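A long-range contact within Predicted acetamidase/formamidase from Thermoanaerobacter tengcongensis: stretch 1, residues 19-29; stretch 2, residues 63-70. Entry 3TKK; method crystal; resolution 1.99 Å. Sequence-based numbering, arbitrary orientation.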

# COMPACT_ATOMS: atom_id res chain seq x y z
N GLU A 19 -33.27 2.64 -7.51
CA GLU A 19 -34.37 2.78 -8.49
C GLU A 19 -34.24 1.82 -9.69
O GLU A 19 -35.21 1.63 -10.42
CB GLU A 19 -34.45 4.19 -9.03
CG GLU A 19 -34.68 5.23 -7.90
CD GLU A 19 -36.03 4.99 -7.21
OE1 GLU A 19 -37.02 4.74 -7.92
OE2 GLU A 19 -36.14 5.04 -5.96
N ASN A 20 -33.05 1.27 -9.92
CA ASN A 20 -32.84 0.38 -11.11
C ASN A 20 -33.59 -0.95 -10.84
O ASN A 20 -33.37 -1.62 -9.81
CB ASN A 20 -31.33 0.10 -11.35
CG ASN A 20 -30.53 1.39 -11.81
OD1 ASN A 20 -31.06 2.18 -12.58
ND2 ASN A 20 -29.25 1.51 -11.39
N LYS A 21 -34.43 -1.37 -11.76
CA LYS A 21 -35.14 -2.61 -11.59
C LYS A 21 -34.21 -3.82 -11.73
O LYS A 21 -33.37 -3.85 -12.61
CB LYS A 21 -36.16 -2.76 -12.72
CG LYS A 21 -37.25 -1.75 -12.72
CD LYS A 21 -38.28 -2.05 -11.68
CE LYS A 21 -38.16 -1.06 -10.54
NZ LYS A 21 -39.54 -0.50 -10.23
N PRO A 22 -34.45 -4.85 -10.93
CA PRO A 22 -33.65 -6.08 -10.85
C PRO A 22 -33.71 -6.75 -12.21
O PRO A 22 -34.78 -6.82 -12.87
CB PRO A 22 -34.44 -6.96 -9.87
CG PRO A 22 -35.20 -6.05 -9.05
CD PRO A 22 -35.54 -4.83 -9.93
N ALA A 23 -32.54 -7.21 -12.63
CA ALA A 23 -32.43 -7.93 -13.93
C ALA A 23 -32.90 -9.33 -13.64
O ALA A 23 -33.41 -10.03 -14.52
CB ALA A 23 -30.94 -7.95 -14.43
N ILE A 24 -32.72 -9.74 -12.39
CA ILE A 24 -33.05 -11.14 -12.02
C ILE A 24 -33.07 -11.17 -10.47
O ILE A 24 -32.45 -10.32 -9.79
CB ILE A 24 -32.02 -12.11 -12.58
CG1 ILE A 24 -32.45 -13.55 -12.36
CG2 ILE A 24 -30.56 -11.83 -11.99
CD1 ILE A 24 -31.35 -14.59 -13.00
N SER A 25 -33.92 -12.04 -9.95
CA SER A 25 -34.00 -12.40 -8.53
C SER A 25 -33.42 -13.79 -8.28
O SER A 25 -33.77 -14.74 -8.99
CB SER A 25 -35.48 -12.43 -8.03
OG SER A 25 -35.92 -11.14 -7.86
N VAL A 26 -32.58 -13.89 -7.26
CA VAL A 26 -31.98 -15.13 -6.87
C VAL A 26 -32.14 -15.20 -5.32
O VAL A 26 -32.61 -14.21 -4.67
CB VAL A 26 -30.47 -15.18 -7.26
CG1 VAL A 26 -30.28 -14.92 -8.78
CG2 VAL A 26 -29.65 -14.13 -6.43
N LYS A 27 -31.74 -16.35 -4.76
CA LYS A 27 -31.81 -16.54 -3.31
C LYS A 27 -30.43 -16.73 -2.72
O LYS A 27 -29.42 -17.06 -3.44
CB LYS A 27 -32.66 -17.82 -2.93
CG LYS A 27 -34.02 -17.91 -3.61
CD LYS A 27 -34.72 -19.31 -3.27
CE LYS A 27 -35.97 -19.56 -4.12
NZ LYS A 27 -36.89 -18.54 -3.64
N SER A 28 -30.38 -16.66 -1.40
CA SER A 28 -29.07 -16.77 -0.71
C SER A 28 -28.55 -18.16 -1.00
O SER A 28 -29.28 -19.16 -0.83
CB SER A 28 -29.27 -16.63 0.82
OG SER A 28 -28.00 -16.81 1.44
N GLY A 29 -27.32 -18.24 -1.47
CA GLY A 29 -26.69 -19.53 -1.76
C GLY A 29 -26.61 -19.81 -3.25
O GLY A 29 -26.01 -20.81 -3.68
N THR A 63 -22.92 -5.21 -14.99
CA THR A 63 -23.96 -6.16 -15.28
C THR A 63 -24.80 -6.34 -14.00
O THR A 63 -24.23 -6.37 -12.89
CB THR A 63 -23.37 -7.46 -15.77
OG1 THR A 63 -22.64 -7.17 -16.98
CG2 THR A 63 -24.54 -8.54 -16.04
N GLY A 64 -26.14 -6.42 -14.14
CA GLY A 64 -27.03 -6.40 -12.99
C GLY A 64 -28.17 -5.39 -13.19
O GLY A 64 -28.43 -4.88 -14.32
N PRO A 65 -28.91 -5.09 -12.11
CA PRO A 65 -28.62 -5.56 -10.76
C PRO A 65 -29.29 -6.88 -10.44
O PRO A 65 -30.25 -7.31 -11.09
CB PRO A 65 -29.16 -4.41 -9.86
CG PRO A 65 -30.13 -3.63 -10.76
CD PRO A 65 -30.05 -4.18 -12.18
N ILE A 66 -28.68 -7.61 -9.53
CA ILE A 66 -29.24 -8.85 -9.04
C ILE A 66 -29.95 -8.62 -7.69
O ILE A 66 -29.35 -8.12 -6.73
CB ILE A 66 -28.05 -9.78 -8.81
CG1 ILE A 66 -27.30 -9.96 -10.15
CG2 ILE A 66 -28.50 -11.12 -8.12
CD1 ILE A 66 -25.75 -10.51 -9.92
N PHE A 67 -31.23 -8.95 -7.63
CA PHE A 67 -31.98 -8.86 -6.38
C PHE A 67 -31.77 -10.17 -5.67
O PHE A 67 -31.97 -11.24 -6.28
CB PHE A 67 -33.45 -8.64 -6.71
CG PHE A 67 -34.30 -8.42 -5.58
CD1 PHE A 67 -34.75 -7.11 -5.23
CD2 PHE A 67 -34.69 -9.49 -4.79
CE1 PHE A 67 -35.60 -6.90 -4.16
CE2 PHE A 67 -35.54 -9.31 -3.66
CZ PHE A 67 -36.05 -8.02 -3.37
N VAL A 68 -31.32 -10.09 -4.40
CA VAL A 68 -31.01 -11.26 -3.66
C VAL A 68 -32.08 -11.37 -2.59
O VAL A 68 -32.12 -10.57 -1.71
CB VAL A 68 -29.59 -11.17 -3.00
CG1 VAL A 68 -29.38 -12.39 -2.08
CG2 VAL A 68 -28.51 -11.09 -4.17
N GLU A 69 -32.94 -12.37 -2.70
CA GLU A 69 -34.02 -12.55 -1.72
C GLU A 69 -33.52 -12.67 -0.29
O GLU A 69 -32.67 -13.47 -0.06
CB GLU A 69 -34.88 -13.79 -2.06
CG GLU A 69 -35.89 -13.37 -3.15
CD GLU A 69 -36.79 -14.47 -3.70
OE1 GLU A 69 -36.84 -15.60 -3.19
OE2 GLU A 69 -37.45 -14.15 -4.70
N GLY A 70 -34.15 -11.93 0.65
CA GLY A 70 -33.86 -12.08 2.11
C GLY A 70 -32.92 -10.96 2.53
O GLY A 70 -32.73 -10.70 3.75
O HOH W 1 -32.67 -16.03 0.17

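What holds the two backbones together? They run as neighbouring parallel strands, 4.6 Å apart at closest approach and crossing at -33°, and the hydrogen bonds alternate as parallel pairing demands. Ala23 N donates to Pro65 O (2.8 Å), Phe67 N to Ile24 O (2.8 Å), Val26 N to Phe67 O (2.9 Å) and Glu69 N to Val26 O (2.7 Å), so a residue of one strand bonds to two residues spaced two apart on the other. Between these rungs the CA-H groups face carbonyls too: Ser25 CA lies 3.2 Å from Phe67 O. Past the last direct bond a water takes over, accepting from Ser28 N (2.8 Å) and donating to Glu69 O (2.6 Å), two atoms that are too far apart to bond directly.

How do the side chains on the Ile24 and Val26 side fit together? Paired residues of a parallel sheet share a face, so Ile24 meets Ile66 and Val26 meets Val68. Val26, with chi1 m, places CG2 3.6 Å from Ile66 CG2 and 4.0 Å from Val68 CG2, so that one methyl touches two neighbours on the other strand. Ile24 is extended, t at both chi1 and chi2, while Ile66 is m then t; they meet more loosely, Ile24 CG2 to Ile66 CG1 at 4.2 Å. These contacts are purely apolar, and Val26, Ile66 and Val68 are all buried.

Why do Lys27 and Glu69 reach each other on the opposite face? Both start at chi1 m and continue t at chi2; Lys27 is t again at chi3, then turns at chi4 to m. The long lysine chain thus brings NZ to 3.0 Å from Glu69 OE1, a hydrogen-bonded salt bridge between opposite charges. The same face carries Phe67, whose chi1 is t. Its ring leads away from the other stretch, but its base stays close: Phe67 CB is 3.7 Å from both Pro22 CB and Ser25 OG.

What does Pro65 do at the start of the contact? Its ring, puckered C-gamma endo after a cis peptide bond, lies beside the loop that precedes the first strand. Pro65 CD comes within 3.4 Å of Lys21 O, and Pro65 CG within 4.0 Å of Asn20 CB. Having no N-H, proline cannot donate a backbone hydrogen bond here, but its carbonyl can accept, and it takes the one from Ala23. The Lys21 side chain sets out away from this contact, leaving its backbone against the ring.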